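Local coordinates for protein dehydroquinate synthase (Thermus thermophilus, PDB 1UJN) that probably converts 3-deoxy-D-arabino-heptulosonate 7-phosphate to 3-dehydroquinate and phosphate, using NAD(+) and one divalent metal ion per subunit, at residues L229-G234 / M249-G254; E238-H243 / P285-A290; L255-L260 / A335-E340. All blocks are in the same frame, centred on the assembly; numbering follows the deposited sequence.

Interaction 1: residues L229-G234 / M249-G254; sequences LGHTLG and MAVAYG
Ala250 starts the contact: its CB lies 3.6 Å from Gly234 O and also packs on Gly234 CA, where the first turn of helix 231-240 runs by. One residue on, Val251 carries its CG2, anti to the carbonyl carbon, over one face of the His231 ring, a CH-pi contact 4.1 Å from the centroid and 26° off the normal. Within its own segment, His231 ND1 donates to Leu229 O at 3.0 Å, with that oxygen in the ring plane. Glu173, His231 and His247 are the predicted zinc ligands, and an alanine at His231 would probably leave that site short of one donor and Val251 CG2 without its aromatic cover. At Gly254 the backbones close up, CA to CA 3.9 Å from Gly230, the N-cap. Gly254 CA points a hydrogen at Gly230 O, a CA-H...O contact of 3.3 Å, and a CB here would collide with that oxygen. Helix 164-181 packs on both His231 and Val251, helix 271-281 takes Met249 and Ala252, and strand 311-314 meets Leu229 and Thr232.

Interaction 2: residues E238-H243 / P285-A290; sequences EAQTRH and PLPPLA
Gln240 lays its amide against the ring of Pro287, with NE2 3.8 Å and OE1 4.0 Å from Pro287 CG, the two side chains sliding past each other in opposite directions. CG stands anti to the backbone N (chi1 -174°), which starts the chain toward the 285-290 loop before it bends at chi2. From there NE2 makes a weak hydrogen bond to Pro288 O, 3.3 Å long and bent to 142° at the hydrogen. Gln240 OE1 lies 3.9 Å from Leu289 CD2, the Gln240 and Leu289 side chains crossing at about a right angle. Gln240 is the last helical residue of helix 231-240, which closes in a Schellman motif: His243 N bonds Glu238 O, Arg242 N bonds Ala239 O, and Arg242, at positive phi, is the C-prime residue. Thr241, just past the helix, presents its methyl to the loop: CG2 lies 4.2 Å from Pro287 CD, and the Thr241 and Pro287 side chains cross at about a right angle. Its OG1 lies near Leu237 O and takes a hydrogen bond from Leu245 N, which ties the turn to the chain leading into helix 247-264. The proline loop itself is backed by helix 327-342, where Leu286 and Leu289 both rest on Trp337.

Interaction 3: residues L255-L260 / A335-E340; sequences LLYAAL and AAWREE
Trp337 reaches across from helix 327-342 with CG anti to its backbone N (chi1 177°). Its CB sits 3.7 Å from Leu260 CD1, which comes still closer to Trp337 CA, at 3.4 Å; CB also meets Tyr257 CD1, lying near the plane of the Tyr257 ring at its edge. Trp337 CG is 3.9 Å from the same Tyr257 CD1. Here the tyrosine edge points at the face of the five-membered ring, a T-shaped pair with planes at 89° and centroids 5.5 Å apart. Trp337 CD1 lies 3.6 Å from Tyr257 N, and Leu256 CG is 3.8 Å from Trp337 CD1. The two helices cross steeply, at 129° between their directions and 9.7 Å between the axes of the short segments, within the largely helical C-terminal half of the dehydroquinate synthase fold. Further out, NE1 hydrogen-bonds to Tyr253 O one turn earlier in helix 247-264, which satisfies a buried N-H and is likely to limit rotation of the indole. The indole also touches Leu233 and Leu237 of helix 231-240. Beside it, Leu256 CD2 touches Glu340 CB, while the Glu340 carboxylate goes to a salt bridge with Arg275; Tyr257 OH reaches Leu330 O.

In the fold
All three contacts lie in the helical part of the subunit, on the same side of its centre. Interactions 1 and 3 share helix 247-264 and have centres about 11 Å apart; interactions 1 and 2 share helix 231-240, about 12 Å apart, and interactions 2 and 3 are about 15 Å apart. Along the chain interaction 1 closes before interaction 3 opens, while interaction 2 crosses both. Leu233 of interaction 1 packs on Tyr257 and Trp337, and Leu286 bridges Tyr253 and Trp337. The three therefore form one continuous packed unit running from the predicted zinc site at His231 out to the C-terminal helix 327-342.

Interaction 1: residues L229-G234 / M249-G254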
loop_
_atom_site.group_PDB
_atom_site.type_symbol
_atom_site.label_atom_id
_atom_site.label_comp_id
_atom_site.label_asym_id
_atom_site.label_seq_id
_atom_site.Cartn_x
_atom_site.Cartn_y
_atom_site.Cartn_z
ATOM N N LEU A 229 -16.333 -19.366 -6.546
ATOM C CA LEU A 229 -17.381 -20.185 -7.146
ATOM C C LEU A 229 -18.255 -19.316 -8.053
ATOM O O LEU A 229 -18.774 -18.288 -7.618
ATOM C CB LEU A 229 -18.246 -20.814 -6.048
ATOM C CG LEU A 229 -19.474 -21.632 -6.466
ATOM C CD1 LEU A 229 -19.049 -22.868 -7.263
ATOM C CD2 LEU A 229 -20.247 -22.037 -5.220
ATOM N N GLY A 230 -18.400 -19.731 -9.309
ATOM C CA GLY A 230 -19.213 -18.989 -10.262
ATOM C C GLY A 230 -18.564 -17.740 -10.835
ATOM O O GLY A 230 -19.164 -17.050 -11.663
ATOM N N HIS A 231 -17.335 -17.452 -10.418
ATOM C CA HIS A 231 -16.636 -16.259 -10.888
ATOM C C HIS A 231 -15.847 -16.397 -12.189
ATOM O O HIS A 231 -15.539 -15.393 -12.830
ATOM C CB HIS A 231 -15.709 -15.729 -9.792
ATOM C CG HIS A 231 -16.424 -15.013 -8.686
ATOM N ND1 HIS A 231 -17.372 -15.623 -7.892
ATOM C CD2 HIS A 231 -16.321 -13.739 -8.239
ATOM C CE1 HIS A 231 -17.821 -14.756 -7.000
ATOM N NE2 HIS A 231 -17.199 -13.605 -7.189
ATOM N N THR A 232 -15.513 -17.622 -12.585
ATOM C CA THR A 232 -14.761 -17.820 -13.822
ATOM C C THR A 232 -15.630 -17.424 -15.015
ATOM O O THR A 232 -15.208 -16.648 -15.875
ATOM C CB THR A 232 -14.301 -19.288 -13.981
ATOM O OG1 THR A 232 -13.495 -19.660 -12.855
ATOM C CG2 THR A 232 -13.475 -19.450 -15.251
ATOM N N LEU A 233 -16.847 -17.957 -15.068
ATOM C CA LEU A 233 -17.750 -17.608 -16.154
ATOM C C LEU A 233 -18.297 -16.208 -15.898
ATOM O O LEU A 233 -18.472 -15.420 -16.829
ATOM C CB LEU A 233 -18.908 -18.609 -16.251
ATOM C CG LEU A 233 -19.924 -18.260 -17.348
ATOM C CD1 LEU A 233 -19.221 -18.206 -18.698
ATOM C CD2 LEU A 233 -21.045 -19.281 -17.369
ATOM N N GLY A 234 -18.555 -15.900 -14.629
ATOM C CA GLY A 234 -19.080 -14.593 -14.276
ATOM C C GLY A 234 -18.198 -13.476 -14.798
ATOM O O GLY A 234 -18.673 -12.520 -15.410
ATOM N N MET A 249 -25.237 -10.212 -10.741
ATOM C CA MET A 249 -26.008 -10.912 -11.754
ATOM C C MET A 249 -25.098 -11.896 -12.472
ATOM O O MET A 249 -25.492 -13.031 -12.750
ATOM C CB MET A 249 -26.608 -9.911 -12.742
ATOM C CG MET A 249 -27.553 -8.906 -12.094
ATOM S SD MET A 249 -28.926 -9.696 -11.220
ATOM C CE MET A 249 -29.972 -8.264 -10.828
ATOM N N ALA A 250 -23.873 -11.462 -12.753
ATOM C CA ALA A 250 -22.900 -12.306 -13.429
ATOM C C ALA A 250 -22.597 -13.532 -12.573
ATOM O O ALA A 250 -22.459 -14.643 -13.088
ATOM C CB ALA A 250 -21.624 -11.523 -13.691
ATOM N N VAL A 251 -22.487 -13.324 -11.265
ATOM C CA VAL A 251 -22.217 -14.428 -10.357
ATOM C C VAL A 251 -23.357 -15.439 -10.404
ATOM O O VAL A 251 -23.117 -16.646 -10.445
ATOM C CB VAL A 251 -22.045 -13.935 -8.908
ATOM C CG1 VAL A 251 -21.981 -15.131 -7.953
ATOM C CG2 VAL A 251 -20.767 -13.107 -8.796
ATOM N N ALA A 252 -24.593 -14.948 -10.406
ATOM C CA ALA A 252 -25.754 -15.830 -10.452
ATOM C C ALA A 252 -25.683 -16.725 -11.687
ATOM O O ALA A 252 -25.939 -17.934 -11.608
ATOM C CB ALA A 252 -27.038 -15.012 -10.468
ATOM N N TYR A 253 -25.339 -16.125 -12.825
ATOM C CA TYR A 253 -25.215 -16.868 -14.079
ATOM C C TYR A 253 -24.082 -17.889 -13.962
ATOM O O TYR A 253 -24.196 -19.011 -14.451
ATOM C CB TYR A 253 -24.921 -15.913 -15.245
ATOM C CG TYR A 253 -26.138 -15.201 -15.796
ATOM C CD1 TYR A 253 -26.167 -13.808 -15.910
ATOM C CD2 TYR A 253 -27.243 -15.920 -16.243
ATOM C CE1 TYR A 253 -27.269 -13.154 -16.464
ATOM C CE2 TYR A 253 -28.347 -15.278 -16.798
ATOM C CZ TYR A 253 -28.351 -13.896 -16.908
ATOM O OH TYR A 253 -29.432 -13.269 -17.486
ATOM N N GLY A 254 -22.994 -17.489 -13.306
ATOM C CA GLY A 254 -21.855 -18.374 -13.125
ATOM C C GLY A 254 -22.190 -19.541 -12.210
ATOM O O GLY A 254 -21.652 -20.638 -12.367
#

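Interaction 2: residues E238-H243 / P285-A290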
loop_
_atom_site.group_PDB
_atom_site.type_symbol
_atom_site.label_atom_id
_atom_site.label_comp_id
_atom_site.label_asym_id
_atom_site.label_seq_id
_atom_site.Cartn_x
_atom_site.Cartn_y
_atom_site.Cartn_z
ATOM N N GLU A 238 -19.082 -10.503 -17.554
ATOM C CA GLU A 238 -18.941 -9.090 -17.241
ATOM C C GLU A 238 -18.064 -8.417 -18.287
ATOM O O GLU A 238 -18.341 -7.297 -18.713
ATOM C CB GLU A 238 -18.329 -8.914 -15.853
ATOM C CG GLU A 238 -19.319 -9.089 -14.717
ATOM C CD GLU A 238 -18.682 -8.890 -13.356
ATOM O OE1 GLU A 238 -17.965 -9.801 -12.893
ATOM O OE2 GLU A 238 -18.889 -7.816 -12.754
ATOM N N ALA A 239 -17.015 -9.113 -18.713
ATOM C CA ALA A 239 -16.100 -8.572 -19.711
ATOM C C ALA A 239 -16.758 -8.449 -21.082
ATOM O O ALA A 239 -16.608 -7.432 -21.766
ATOM C CB ALA A 239 -14.852 -9.449 -19.804
ATOM N N GLN A 240 -17.491 -9.482 -21.482
ATOM C CA GLN A 240 -18.153 -9.465 -22.780
ATOM C C GLN A 240 -19.235 -8.395 -22.880
ATOM O O GLN A 240 -19.468 -7.838 -23.956
ATOM C CB GLN A 240 -18.773 -10.821 -23.086
ATOM C CG GLN A 240 -19.353 -10.894 -24.490
ATOM C CD GLN A 240 -20.543 -11.816 -24.583
ATOM O OE1 GLN A 240 -20.960 -12.408 -23.586
ATOM N NE2 GLN A 240 -21.097 -11.953 -25.786
ATOM N N THR A 241 -19.902 -8.110 -21.767
ATOM C CA THR A 241 -20.960 -7.101 -21.755
ATOM C C THR A 241 -20.396 -5.703 -21.518
ATOM O O THR A 241 -21.148 -4.747 -21.312
ATOM C CB THR A 241 -21.998 -7.391 -20.652
ATOM O OG1 THR A 241 -21.364 -7.329 -19.365
ATOM C CG2 THR A 241 -22.604 -8.766 -20.845
ATOM N N ARG A 242 -19.072 -5.585 -21.553
ATOM C CA ARG A 242 -18.424 -4.301 -21.325
ATOM C C ARG A 242 -18.776 -3.795 -19.937
ATOM O O ARG A 242 -18.841 -2.587 -19.697
ATOM C CB ARG A 242 -18.859 -3.286 -22.381
ATOM C CG ARG A 242 -17.972 -3.261 -23.609
ATOM C CD ARG A 242 -17.805 -4.637 -24.228
ATOM N NE ARG A 242 -16.655 -4.674 -25.127
ATOM C CZ ARG A 242 -15.410 -4.380 -24.762
ATOM N NH1 ARG A 242 -15.145 -4.026 -23.509
ATOM N NH2 ARG A 242 -14.423 -4.437 -25.648
ATOM N N HIS A 243 -19.026 -4.741 -19.038
ATOM C CA HIS A 243 -19.353 -4.452 -17.652
ATOM C C HIS A 243 -20.734 -3.861 -17.419
ATOM O O HIS A 243 -21.006 -3.294 -16.360
ATOM C CB HIS A 243 -18.258 -3.565 -17.063
ATOM C CG HIS A 243 -16.897 -4.177 -17.164
ATOM N ND1 HIS A 243 -15.965 -3.765 -18.091
ATOM C CD2 HIS A 243 -16.273 -5.095 -16.388
ATOM C CE1 HIS A 243 -14.824 -4.398 -17.880
ATOM N NE2 HIS A 243 -14.985 -5.210 -16.850
ATOM N N PRO A 285 -31.253 -10.076 -19.383
ATOM C CA PRO A 285 -30.964 -11.012 -20.473
ATOM C C PRO A 285 -29.570 -10.792 -21.050
ATOM O O PRO A 285 -29.094 -9.663 -21.131
ATOM C CB PRO A 285 -32.069 -10.714 -21.479
ATOM C CG PRO A 285 -33.227 -10.374 -20.583
ATOM C CD PRO A 285 -32.575 -9.449 -19.573
ATOM N N LEU A 286 -28.929 -11.883 -21.457
ATOM C CA LEU A 286 -27.582 -11.831 -22.009
ATOM C C LEU A 286 -27.550 -11.774 -23.529
ATOM O O LEU A 286 -28.498 -12.182 -24.198
ATOM C CB LEU A 286 -26.789 -13.060 -21.556
ATOM C CG LEU A 286 -26.614 -13.265 -20.051
ATOM C CD1 LEU A 286 -25.918 -14.604 -19.794
ATOM C CD2 LEU A 286 -25.804 -12.107 -19.478
ATOM N N PRO A 287 -26.444 -11.261 -24.095
ATOM C CA PRO A 287 -26.280 -11.157 -25.547
ATOM C C PRO A 287 -25.844 -12.525 -26.065
ATOM O O PRO A 287 -25.285 -13.323 -25.314
ATOM C CB PRO A 287 -25.180 -10.121 -25.686
ATOM C CG PRO A 287 -24.302 -10.436 -24.512
ATOM C CD PRO A 287 -25.308 -10.634 -23.394
ATOM N N PRO A 288 -26.095 -12.818 -27.348
ATOM C CA PRO A 288 -25.676 -14.130 -27.847
ATOM C C PRO A 288 -24.202 -14.387 -27.566
ATOM O O PRO A 288 -23.369 -13.483 -27.659
ATOM C CB PRO A 288 -26.005 -14.059 -29.340
ATOM C CG PRO A 288 -25.989 -12.579 -29.641
ATOM C CD PRO A 288 -26.656 -11.990 -28.429
ATOM N N LEU A 289 -23.888 -15.624 -27.205
ATOM C CA LEU A 289 -22.519 -15.996 -26.892
ATOM C C LEU A 289 -22.213 -17.426 -27.329
ATOM O O LEU A 289 -23.028 -18.330 -27.153
ATOM C CB LEU A 289 -22.280 -15.829 -25.387
ATOM C CG LEU A 289 -23.534 -15.943 -24.512
ATOM C CD1 LEU A 289 -24.096 -17.359 -24.584
ATOM C CD2 LEU A 289 -23.195 -15.573 -23.075
ATOM N N ALA A 290 -21.040 -17.617 -27.917
ATOM C CA ALA A 290 -20.623 -18.934 -28.377
ATOM C C ALA A 290 -19.460 -19.402 -27.518
ATOM O O ALA A 290 -18.694 -18.590 -27.003
ATOM C CB ALA A 290 -20.203 -18.868 -29.838
#

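Interaction 3: residues L255-L260 / A335-E340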
loop_
_atom_site.group_PDB
_atom_site.type_symbol
_atom_site.label_atom_id
_atom_site.label_comp_id
_atom_site.label_asym_id
_atom_site.label_seq_id
_atom_site.Cartn_x
_atom_site.Cartn_y
_atom_site.Cartn_z
ATOM N N LEU A 255 -23.086 -19.305 -11.256
ATOM C CA LEU A 255 -23.499 -20.355 -10.325
ATOM C C LEU A 255 -24.269 -21.449 -11.052
ATOM O O LEU A 255 -24.148 -22.633 -10.720
ATOM C CB LEU A 255 -24.362 -19.767 -9.210
ATOM C CG LEU A 255 -23.611 -18.837 -8.254
ATOM C CD1 LEU A 255 -24.567 -18.302 -7.200
ATOM C CD2 LEU A 255 -22.476 -19.600 -7.597
ATOM N N LEU A 256 -25.068 -21.054 -12.038
ATOM C CA LEU A 256 -25.824 -22.032 -12.810
ATOM C C LEU A 256 -24.835 -22.899 -13.588
ATOM O O LEU A 256 -24.980 -24.124 -13.660
ATOM C CB LEU A 256 -26.778 -21.335 -13.781
ATOM C CG LEU A 256 -27.575 -22.266 -14.699
ATOM C CD1 LEU A 256 -28.445 -23.186 -13.859
ATOM C CD2 LEU A 256 -28.430 -21.447 -15.647
ATOM N N TYR A 257 -23.815 -22.264 -14.157
ATOM C CA TYR A 257 -22.813 -22.992 -14.926
ATOM C C TYR A 257 -22.062 -23.960 -14.020
ATOM O O TYR A 257 -21.842 -25.118 -14.382
ATOM C CB TYR A 257 -21.825 -22.019 -15.570
ATOM C CG TYR A 257 -20.904 -22.668 -16.580
ATOM C CD1 TYR A 257 -21.397 -23.152 -17.793
ATOM C CD2 TYR A 257 -19.543 -22.797 -16.325
ATOM C CE1 TYR A 257 -20.547 -23.749 -18.734
ATOM C CE2 TYR A 257 -18.684 -23.394 -17.256
ATOM C CZ TYR A 257 -19.194 -23.865 -18.454
ATOM O OH TYR A 257 -18.350 -24.458 -19.370
ATOM N N ALA A 258 -21.677 -23.486 -12.839
ATOM C CA ALA A 258 -20.957 -24.315 -11.873
ATOM C C ALA A 258 -21.801 -25.526 -11.501
ATOM O O ALA A 258 -21.290 -26.650 -11.408
ATOM C CB ALA A 258 -20.632 -23.503 -10.624
ATOM N N ALA A 259 -23.094 -25.296 -11.291
ATOM C CA ALA A 259 -24.009 -26.372 -10.948
ATOM C C ALA A 259 -24.044 -27.418 -12.063
ATOM O O ALA A 259 -24.101 -28.618 -11.792
ATOM C CB ALA A 259 -25.407 -25.812 -10.705
ATOM N N LEU A 260 -24.006 -26.968 -13.316
ATOM C CA LEU A 260 -24.031 -27.898 -14.443
ATOM C C LEU A 260 -22.726 -28.693 -14.531
ATOM O O LEU A 260 -22.729 -29.870 -14.900
ATOM C CB LEU A 260 -24.304 -27.143 -15.750
ATOM C CG LEU A 260 -25.731 -26.582 -15.799
ATOM C CD1 LEU A 260 -25.869 -25.586 -16.941
ATOM C CD2 LEU A 260 -26.732 -27.738 -15.949
ATOM N N ALA A 335 -23.432 -25.522 -23.457
ATOM C CA ALA A 335 -24.591 -25.756 -24.308
ATOM C C ALA A 335 -25.833 -25.955 -23.442
ATOM O O ALA A 335 -26.898 -25.406 -23.735
ATOM C CB ALA A 335 -24.358 -26.981 -25.192
ATOM N N ALA A 336 -25.700 -26.741 -22.376
ATOM C CA ALA A 336 -26.828 -26.984 -21.479
ATOM C C ALA A 336 -27.175 -25.699 -20.738
ATOM O O ALA A 336 -28.346 -25.412 -20.481
ATOM C CB ALA A 336 -26.486 -28.076 -20.487
ATOM N N TRP A 337 -26.142 -24.934 -20.392
ATOM C CA TRP A 337 -26.310 -23.663 -19.690
ATOM C C TRP A 337 -27.160 -22.735 -20.564
ATOM O O TRP A 337 -28.114 -22.117 -20.087
ATOM C CB TRP A 337 -24.928 -23.059 -19.426
ATOM C CG TRP A 337 -24.909 -21.707 -18.761
ATOM C CD1 TRP A 337 -24.997 -21.439 -17.421
ATOM C CD2 TRP A 337 -24.711 -20.451 -19.411
ATOM N NE1 TRP A 337 -24.853 -20.084 -17.198
ATOM C CE2 TRP A 337 -24.677 -19.456 -18.404
ATOM C CE3 TRP A 337 -24.554 -20.066 -20.750
ATOM C CZ2 TRP A 337 -24.490 -18.101 -18.696
ATOM C CZ3 TRP A 337 -24.368 -18.718 -21.042
ATOM C CH2 TRP A 337 -24.336 -17.752 -20.018
ATOM N N ARG A 338 -26.819 -22.654 -21.847
ATOM C CA ARG A 338 -27.564 -21.813 -22.781
ATOM C C ARG A 338 -29.031 -22.233 -22.835
ATOM O O ARG A 338 -29.925 -21.393 -22.763
ATOM C CB ARG A 338 -26.965 -21.902 -24.188
ATOM C CG ARG A 338 -25.659 -21.151 -24.380
ATOM C CD ARG A 338 -25.212 -21.240 -25.831
ATOM N NE ARG A 338 -26.083 -20.455 -26.700
ATOM C CZ ARG A 338 -26.082 -20.520 -28.026
ATOM N NH1 ARG A 338 -25.252 -21.343 -28.652
ATOM N NH2 ARG A 338 -26.914 -19.762 -28.728
ATOM N N GLU A 339 -29.277 -23.534 -22.961
ATOM C CA GLU A 339 -30.643 -24.039 -23.017
ATOM C C GLU A 339 -31.390 -23.728 -21.728
ATOM O O GLU A 339 -32.564 -23.355 -21.757
ATOM C CB GLU A 339 -30.647 -25.550 -23.268
ATOM C CG GLU A 339 -30.136 -25.958 -24.647
ATOM C CD GLU A 339 -30.944 -25.343 -25.782
ATOM O OE1 GLU A 339 -32.187 -25.487 -25.782
ATOM O OE2 GLU A 339 -30.334 -24.722 -26.680
ATOM N N GLU A 340 -30.712 -23.883 -20.596
ATOM C CA GLU A 340 -31.318 -23.599 -19.300
ATOM C C GLU A 340 -31.788 -22.148 -19.236
ATOM O O GLU A 340 -32.841 -21.854 -18.673
ATOM C CB GLU A 340 -30.310 -23.862 -18.175
ATOM C CG GLU A 340 -30.151 -25.328 -17.807
ATOM C CD GLU A 340 -31.119 -25.766 -16.727
ATOM O OE1 GLU A 340 -32.131 -25.067 -16.514
ATOM O OE2 GLU A 340 -30.872 -26.818 -16.094
#